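Local coordinates for cytoplasmic protein (Cryptococcus neoformans var. grubii serotype A, PDB 7LPO) that probably hydrolyses steryl beta-glucosides, releasing glucose from the sterol, as a sterylglucosidase of glycoside hydrolase family 5, at residues V662-V674 with V705-A717. Numbering follows the deposited sequence.
Sequences VAAFCRPYPVATV and VYTEIYLPFVHYA
Cys666 and His715 hold the close-packed end of this contact, where helix 662-665 and the turn after it meet helix 713-716. The Cys666 chi1 of -177° (SG anti to the backbone N) swings the sulfur onto the in-plane edge of the Tyr710 ring and against Pro712 CB at 3.5 Å and a methyl of Val714. SG also touches Tyr710 OH at 3.3 Å, a hydroxyl that hydrogen-bonds Ala93. His715 puts its NE2 between two carbonyls, 2.8 Å from Ala663 O and 2.9 Å from Cys666 O; both lie near the imidazole plane, so the single N-H is shared in two weak, bent bonds. Pro668 packs obliquely on Pro712, while its CG meets the edge of the Tyr716 ring; Phe682 and Phe689 join this buried cluster.

Farther along, the chains pair as antiparallel strands. Tyr710 N bonds Tyr669 O at 2.9 Å, Tyr669 N returns a bond to Tyr710 O, and their rings cross with Tyr669 CE1 4.1 Å from Tyr710 CD2. Beyond Pro670, Glu708 O accepts from Ala672 N and, weakly, from Val671 N, and Glu708 N bonds back to Ala672 O. Partly exposed, the side chains of Val671 and Glu708 form the more solvent-facing flank, where the carboxylate salt-bridges Arg34. Thr707 OG1 then takes Val674 N at 3.1 Å and also bonds Tyr754. Opposite Glu708, Val671 and Ala672 form a classic beta bulge in an antiparallel strand pair of the family 5 C-terminal beta domain.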
ATOM      1  N   VAL A 662      -9.498   6.731  17.593  1.00 14.23           N
ATOM      2  CA  VAL A 662     -10.124   5.414  17.569  1.00 14.19           C
ATOM      3  C   VAL A 662     -11.596   5.507  17.181  1.00 15.13           C
ATOM      4  O   VAL A 662     -12.131   4.605  16.531  1.00 14.15           O
ATOM      5  CB  VAL A 662      -9.929   4.732  18.944  1.00 14.44           C
ATOM      6  CG1 VAL A 662     -10.805   5.394  20.008  1.00 16.02           C
ATOM      7  CG2 VAL A 662     -10.202   3.255  18.851  1.00 14.23           C
ATOM      8  N   ALA A 663     -12.276   6.590  17.556  1.00 16.05           N
ATOM      9  CA  ALA A 663     -13.694   6.698  17.228  1.00 15.48           C
ATOM     10  C   ALA A 663     -13.933   6.628  15.723  1.00 18.80           C
ATOM     11  O   ALA A 663     -15.007   6.202  15.284  1.00 19.35           O
ATOM     12  CB  ALA A 663     -14.268   7.992  17.791  1.00 15.16           C
ATOM     13  N   ALA A 664     -12.953   7.027  14.915  1.00 15.44           N
ATOM     14  CA  ALA A 664     -13.155   7.060  13.472  1.00 14.84           C
ATOM     15  C   ALA A 664     -12.777   5.756  12.784  1.00 14.14           C
ATOM     16  O   ALA A 664     -13.435   5.374  11.809  1.00 14.12           O
ATOM     17  CB  ALA A 664     -12.361   8.213  12.852  1.00 15.12           C
ATOM     18  N   PHE A 665     -11.745   5.048  13.256  1.00 16.63           N
ATOM     19  CA  PHE A 665     -11.341   3.833  12.558  1.00 19.18           C
ATOM     20  C   PHE A 665     -11.937   2.560  13.142  1.00 18.92           C
ATOM     21  O   PHE A 665     -11.931   1.535  12.456  1.00 19.18           O
ATOM     22  CB  PHE A 665      -9.805   3.715  12.475  1.00 16.16           C
ATOM     23  CG  PHE A 665      -9.083   3.541  13.790  1.00 14.20           C
ATOM     24  CD1 PHE A 665      -9.138   2.349  14.492  1.00 14.18           C
ATOM     25  CD2 PHE A 665      -8.265   4.551  14.270  1.00 14.35           C
ATOM     26  CE1 PHE A 665      -8.427   2.186  15.673  1.00 14.43           C
ATOM     27  CE2 PHE A 665      -7.541   4.393  15.443  1.00 16.44           C
ATOM     28  CZ  PHE A 665      -7.621   3.208  16.147  1.00 16.42           C
ATOM     29  N   CYS A 666     -12.478   2.597  14.355  1.00 18.13           N
ATOM     30  CA  CYS A 666     -13.160   1.449  14.949  1.00 16.03           C
ATOM     31  C   CYS A 666     -14.660   1.678  14.805  1.00 14.06           C
ATOM     32  O   CYS A 666     -15.224   2.553  15.474  1.00 15.79           O
ATOM     33  CB  CYS A 666     -12.766   1.275  16.415  1.00 16.41           C
ATOM     34  SG  CYS A 666     -13.507  -0.179  17.187  1.00 18.74           S
ATOM     35  N   ARG A 667     -15.300   0.898  13.934  1.00 15.32           N
ATOM     36  CA  ARG A 667     -16.636   1.209  13.443  1.00 15.54           C
ATOM     37  C   ARG A 667     -17.482  -0.049  13.326  1.00 15.44           C
ATOM     38  O   ARG A 667     -16.949  -1.140  13.097  1.00 16.52           O
ATOM     39  CB  ARG A 667     -16.596   1.873  12.057  1.00 20.57           C
ATOM     40  CG  ARG A 667     -15.489   2.901  11.849  1.00 24.02           C
ATOM     41  CD  ARG A 667     -15.162   3.057  10.361  1.00 23.05           C
ATOM     42  NE  ARG A 667     -16.280   3.595   9.593  1.00 21.33           N
ATOM     43  CZ  ARG A 667     -16.649   4.878   9.591  1.00 20.08           C
ATOM     44  NH1 ARG A 667     -15.992   5.778  10.320  1.00 19.01           N
ATOM     45  NH2 ARG A 667     -17.683   5.266   8.855  1.00 19.33           N
ATOM     46  N   PRO A 668     -18.803   0.076  13.465  1.00 15.91           N
ATOM     47  CA  PRO A 668     -19.680  -1.072  13.196  1.00 17.94           C
ATOM     48  C   PRO A 668     -19.709  -1.408  11.714  1.00 20.04           C
ATOM     49  O   PRO A 668     -19.678  -0.521  10.857  1.00 21.31           O
ATOM     50  CB  PRO A 668     -21.052  -0.589  13.675  1.00 17.04           C
ATOM     51  CG  PRO A 668     -20.985   0.917  13.467  1.00 16.40           C
ATOM     52  CD  PRO A 668     -19.568   1.290  13.820  1.00 16.07           C
ATOM     53  N   TYR A 669     -19.780  -2.699  11.413  1.00 18.56           N
ATOM     54  CA  TYR A 669     -19.893  -3.145  10.031  1.00 17.51           C
ATOM     55  C   TYR A 669     -20.308  -4.611  10.022  1.00 19.25           C
ATOM     56  O   TYR A 669     -20.099  -5.325  11.010  1.00 19.38           O
ATOM     57  CB  TYR A 669     -18.574  -2.952   9.267  1.00 14.34           C
ATOM     58  CG  TYR A 669     -17.502  -3.951   9.581  1.00 14.29           C
ATOM     59  CD1 TYR A 669     -16.733  -3.834  10.726  1.00 14.29           C
ATOM     60  CD2 TYR A 669     -17.235  -5.001   8.712  1.00 14.27           C
ATOM     61  CE1 TYR A 669     -15.737  -4.754  11.014  1.00 15.45           C
ATOM     62  CE2 TYR A 669     -16.242  -5.915   8.976  1.00 14.26           C
ATOM     63  CZ  TYR A 669     -15.496  -5.790  10.130  1.00 15.80           C
ATOM     64  OH  TYR A 669     -14.511  -6.704  10.395  1.00 18.47           O
ATOM     65  N   PRO A 670     -20.900  -5.074   8.909  1.00 18.68           N
ATOM     66  CA  PRO A 670     -21.333  -6.475   8.794  1.00 19.02           C
ATOM     67  C   PRO A 670     -20.200  -7.393   8.357  1.00 18.25           C
ATOM     68  O   PRO A 670     -19.713  -7.313   7.226  1.00 17.64           O
ATOM     69  CB  PRO A 670     -22.448  -6.403   7.741  1.00 18.63           C
ATOM     70  CG  PRO A 670     -22.026  -5.252   6.850  1.00 18.04           C
ATOM     71  CD  PRO A 670     -21.283  -4.267   7.734  1.00 17.88           C
ATOM     72  N   VAL A 671     -19.810  -8.304   9.248  1.00 19.67           N
ATOM     73  CA  VAL A 671     -18.741  -9.245   8.935  1.00 22.16           C
ATOM     74  C   VAL A 671     -19.207 -10.278   7.914  1.00 20.85           C
ATOM     75  O   VAL A 671     -18.437 -10.692   7.036  1.00 19.69           O
ATOM     76  CB  VAL A 671     -18.245  -9.917  10.229  1.00 24.84           C
ATOM     77  CG1 VAL A 671     -17.291 -11.031   9.899  1.00 30.13           C
ATOM     78  CG2 VAL A 671     -17.596  -8.897  11.150  1.00 23.21           C
ATOM     79  N   ALA A 672     -20.460 -10.720   8.013  1.00 19.14           N
ATOM     80  CA  ALA A 672     -20.971 -11.758   7.127  1.00 16.42           C
ATOM     81  C   ALA A 672     -22.468 -11.572   6.990  1.00 17.27           C
ATOM     82  O   ALA A 672     -23.162 -11.322   7.981  1.00 17.72           O
ATOM     83  CB  ALA A 672     -20.653 -13.162   7.645  1.00 18.35           C
ATOM     84  N   THR A 673     -22.959 -11.694   5.761  1.00 16.78           N
ATOM     85  CA  THR A 673     -24.319 -11.295   5.449  1.00 18.86           C
ATOM     86  C   THR A 673     -25.015 -12.342   4.601  1.00 18.42           C
ATOM     87  O   THR A 673     -24.470 -12.800   3.591  1.00 19.23           O
ATOM     88  CB  THR A 673     -24.345  -9.957   4.706  1.00 20.46           C
ATOM     89  OG1 THR A 673     -23.906  -8.915   5.577  1.00 21.01           O
ATOM     90  CG2 THR A 673     -25.745  -9.661   4.224  1.00 22.62           C
ATOM     91  N   VAL A 674     -26.231 -12.702   5.010  1.00 18.61           N
ATOM     92  CA  VAL A 674     -27.133 -13.486   4.177  1.00 20.95           C
ATOM     93  C   VAL A 674     -27.760 -12.504   3.194  1.00 21.54           C
ATOM     94  O   VAL A 674     -28.633 -11.713   3.560  1.00 20.61           O
ATOM     95  CB  VAL A 674     -28.188 -14.219   5.006  1.00 23.07           C
ATOM     96  CG1 VAL A 674     -29.216 -14.851   4.089  1.00 23.46           C
ATOM     97  CG2 VAL A 674     -27.519 -15.260   5.905  1.00 25.39           C
ATOM     98  N   VAL A 705     -27.029 -20.177   9.691  1.00 31.94           N
ATOM     99  CA  VAL A 705     -26.577 -19.307   8.607  1.00 29.52           C
ATOM    100  C   VAL A 705     -27.344 -17.999   8.742  1.00 27.68           C
ATOM    101  O   VAL A 705     -28.506 -17.898   8.333  1.00 29.17           O
ATOM    102  CB  VAL A 705     -26.785 -19.935   7.224  1.00 26.78           C
ATOM    103  CG1 VAL A 705     -26.240 -19.030   6.135  1.00 24.92           C
ATOM    104  CG2 VAL A 705     -26.112 -21.305   7.180  1.00 26.68           C
ATOM    105  N   TYR A 706     -26.687 -16.988   9.303  1.00 25.37           N
ATOM    106  CA  TYR A 706     -27.308 -15.719   9.632  1.00 23.67           C
ATOM    107  C   TYR A 706     -26.295 -14.608   9.398  1.00 20.49           C
ATOM    108  O   TYR A 706     -25.113 -14.849   9.133  1.00 19.94           O
ATOM    109  CB  TYR A 706     -27.783 -15.719  11.090  1.00 25.18           C
ATOM    110  CG  TYR A 706     -26.706 -16.244  11.986  1.00 27.01           C
ATOM    111  CD1 TYR A 706     -25.714 -15.406  12.459  1.00 29.43           C
ATOM    112  CD2 TYR A 706     -26.638 -17.594  12.310  1.00 30.03           C
ATOM    113  CE1 TYR A 706     -24.695 -15.882  13.253  1.00 31.21           C
ATOM    114  CE2 TYR A 706     -25.609 -18.089  13.108  1.00 30.40           C
ATOM    115  CZ  TYR A 706     -24.647 -17.223  13.577  1.00 31.54           C
ATOM    116  OH  TYR A 706     -23.619 -17.676  14.367  1.00 33.51           O
ATOM    117  N   THR A 707     -26.768 -13.377   9.521  1.00 19.57           N
ATOM    118  CA  THR A 707     -25.929 -12.201   9.383  1.00 20.51           C
ATOM    119  C   THR A 707     -25.275 -11.857  10.716  1.00 21.82           C
ATOM    120  O   THR A 707     -25.916 -11.908  11.772  1.00 22.31           O
ATOM    121  CB  THR A 707     -26.770 -11.032   8.877  1.00 20.76           C
ATOM    122  OG1 THR A 707     -27.296 -11.360   7.584  1.00 23.70           O
ATOM    123  CG2 THR A 707     -25.958  -9.759   8.793  1.00 19.61           C
ATOM    124  N   GLU A 708     -23.986 -11.526  10.657  1.00 19.77           N
ATOM    125  CA  GLU A 708     -23.193 -11.162  11.822  1.00 20.16           C
ATOM    126  C   GLU A 708     -22.640  -9.763  11.619  1.00 20.42           C
ATOM    127  O   GLU A 708     -22.057  -9.465  10.573  1.00 21.11           O
ATOM    128  CB  GLU A 708     -22.033 -12.131  12.061  1.00 23.33           C
ATOM    129  CG  GLU A 708     -22.456 -13.549  12.358  1.00 33.21           C
ATOM    130  CD  GLU A 708     -21.270 -14.479  12.600  1.00 40.38           C
ATOM    131  OE1 GLU A 708     -20.593 -14.320  13.643  1.00 45.84           O
ATOM    132  OE2 GLU A 708     -21.022 -15.365  11.750  1.00 39.06           O
ATOM    133  N   ILE A 709     -22.816  -8.919  12.626  1.00 19.42           N
ATOM    134  CA  ILE A 709     -22.409  -7.525  12.594  1.00 19.05           C
ATOM    135  C   ILE A 709     -21.527  -7.269  13.806  1.00 18.52           C
ATOM    136  O   ILE A 709     -21.841  -7.711  14.916  1.00 20.73           O
ATOM    137  CB  ILE A 709     -23.635  -6.582  12.591  1.00 17.85           C
ATOM    138  CG1 ILE A 709     -24.285  -6.583  11.206  1.00 16.92           C
ATOM    139  CG2 ILE A 709     -23.232  -5.191  13.019  1.00 17.46           C
ATOM    140  CD1 ILE A 709     -25.753  -6.140  11.210  1.00 15.97           C
ATOM    141  N   TYR A 710     -20.421  -6.562  13.592  1.00 17.31           N
ATOM    142  CA  TYR A 710     -19.551  -6.121  14.674  1.00 15.60           C
ATOM    143  C   TYR A 710     -20.062  -4.795  15.225  1.00 15.77           C
ATOM    144  O   TYR A 710     -20.265  -3.843  14.466  1.00 16.23           O
ATOM    145  CB  TYR A 710     -18.113  -5.971  14.170  1.00 14.84           C
ATOM    146  CG  TYR A 710     -17.177  -5.252  15.118  1.00 14.45           C
ATOM    147  CD1 TYR A 710     -16.691  -5.879  16.258  1.00 14.02           C
ATOM    148  CD2 TYR A 710     -16.760  -3.954  14.859  1.00 16.01           C
ATOM    149  CE1 TYR A 710     -15.828  -5.221  17.122  1.00 14.04           C
ATOM    150  CE2 TYR A 710     -15.917  -3.293  15.712  1.00 14.05           C
ATOM    151  CZ  TYR A 710     -15.444  -3.928  16.843  1.00 14.05           C
ATOM    152  OH  TYR A 710     -14.580  -3.276  17.690  1.00 14.07           O
ATOM    153  N   LEU A 711     -20.267  -4.733  16.538  1.00 16.23           N
ATOM    154  CA  LEU A 711     -20.664  -3.489  17.200  1.00 16.69           C
ATOM    155  C   LEU A 711     -19.616  -3.101  18.235  1.00 17.21           C
ATOM    156  O   LEU A 711     -19.517  -3.754  19.291  1.00 17.64           O
ATOM    157  CB  LEU A 711     -22.032  -3.638  17.858  1.00 19.48           C
ATOM    158  CG  LEU A 711     -23.215  -3.939  16.936  1.00 20.69           C
ATOM    159  CD1 LEU A 711     -24.442  -4.235  17.788  1.00 23.27           C
ATOM    160  CD2 LEU A 711     -23.495  -2.805  15.978  1.00 19.67           C
ATOM    161  N   PRO A 712     -18.825  -2.056  18.000  1.00 15.29           N
ATOM    162  CA  PRO A 712     -17.668  -1.803  18.874  1.00 17.16           C
ATOM    163  C   PRO A 712     -18.059  -1.222  20.229  1.00 16.68           C
ATOM    164  O   PRO A 712     -18.864  -0.289  20.323  1.00 16.70           O
ATOM    165  CB  PRO A 712     -16.817  -0.814  18.064  1.00 16.86           C
ATOM    166  CG  PRO A 712     -17.806  -0.107  17.173  1.00 17.38           C
ATOM    167  CD  PRO A 712     -18.904  -1.114  16.871  1.00 16.57           C
ATOM    168  N   PHE A 713     -17.453  -1.778  21.282  1.00 17.42           N
ATOM    169  CA  PHE A 713     -17.507  -1.156  22.599  1.00 14.13           C
ATOM    170  C   PHE A 713     -17.100   0.307  22.539  1.00 16.68           C
ATOM    171  O   PHE A 713     -17.582   1.124  23.331  1.00 14.18           O
ATOM    172  CB  PHE A 713     -16.564  -1.876  23.576  1.00 14.13           C
ATOM    173  CG  PHE A 713     -17.012  -3.247  23.981  1.00 14.12           C
ATOM    174  CD1 PHE A 713     -18.349  -3.530  24.194  1.00 17.91           C
ATOM    175  CD2 PHE A 713     -16.083  -4.250  24.168  1.00 17.80           C
ATOM    176  CE1 PHE A 713     -18.751  -4.794  24.580  1.00 20.67           C
ATOM    177  CE2 PHE A 713     -16.470  -5.511  24.545  1.00 20.30           C
ATOM    178  CZ  PHE A 713     -17.812  -5.787  24.753  1.00 22.27           C
ATOM    179  N   VAL A 714     -16.176   0.641  21.635  1.00 17.97           N
ATOM    180  CA  VAL A 714     -15.689   2.011  21.493  1.00 17.04           C
ATOM    181  C   VAL A 714     -16.841   2.995  21.345  1.00 17.14           C
ATOM    182  O   VAL A 714     -16.772   4.126  21.840  1.00 18.15           O
ATOM    183  CB  VAL A 714     -14.720   2.094  20.296  1.00 17.63           C
ATOM    184  CG1 VAL A 714     -14.645   3.496  19.766  1.00 18.07           C
ATOM    185  CG2 VAL A 714     -13.355   1.584  20.683  1.00 18.25           C
ATOM    186  N   HIS A 715     -17.909   2.593  20.648  1.00 17.38           N
ATOM    187  CA  HIS A 715     -19.051   3.464  20.418  1.00 19.08           C
ATOM    188  C   HIS A 715     -20.299   3.083  21.200  1.00 22.40           C
ATOM    189  O   HIS A 715     -21.157   3.948  21.418  1.00 26.15           O
ATOM    190  CB  HIS A 715     -19.435   3.474  18.929  1.00 17.84           C
ATOM    191  CG  HIS A 715     -18.417   4.119  18.048  1.00 17.70           C
ATOM    192  ND1 HIS A 715     -18.265   5.486  17.969  1.00 17.38           N
ATOM    193  CD2 HIS A 715     -17.485   3.585  17.227  1.00 17.37           C
ATOM    194  CE1 HIS A 715     -17.289   5.768  17.125  1.00 17.77           C
ATOM    195  NE2 HIS A 715     -16.796   4.631  16.664  1.00 18.46           N
ATOM    196  N   TYR A 716     -20.444   1.822  21.592  1.00 19.14           N
ATOM    197  CA  TYR A 716     -21.722   1.304  22.057  1.00 17.00           C
ATOM    198  C   TYR A 716     -21.663   0.701  23.457  1.00 16.25           C
ATOM    199  O   TYR A 716     -22.679   0.189  23.939  1.00 16.47           O
ATOM    200  CB  TYR A 716     -22.241   0.260  21.061  1.00 16.03           C
ATOM    201  CG  TYR A 716     -22.544   0.818  19.678  1.00 17.28           C
ATOM    202  CD1 TYR A 716     -23.582   1.719  19.484  1.00 17.46           C
ATOM    203  CD2 TYR A 716     -21.796   0.444  18.576  1.00 17.93           C
ATOM    204  CE1 TYR A 716     -23.864   2.231  18.229  1.00 18.35           C
ATOM    205  CE2 TYR A 716     -22.078   0.943  17.310  1.00 19.37           C
ATOM    206  CZ  TYR A 716     -23.110   1.841  17.145  1.00 19.13           C
ATOM    207  OH  TYR A 716     -23.391   2.345  15.898  1.00 20.62           O
ATOM    208  N   ALA A 717     -20.522   0.753  24.129  1.00 17.05           N
ATOM    209  CA  ALA A 717     -20.446   0.208  25.474  1.00 19.23           C
ATOM    210  C   ALA A 717     -21.304   1.027  26.437  1.00 19.30           C
ATOM    211  O   ALA A 717     -21.532   2.226  26.245  1.00 18.55           O
ATOM    212  CB  ALA A 717     -18.997   0.187  25.961  1.00 21.35           C
TER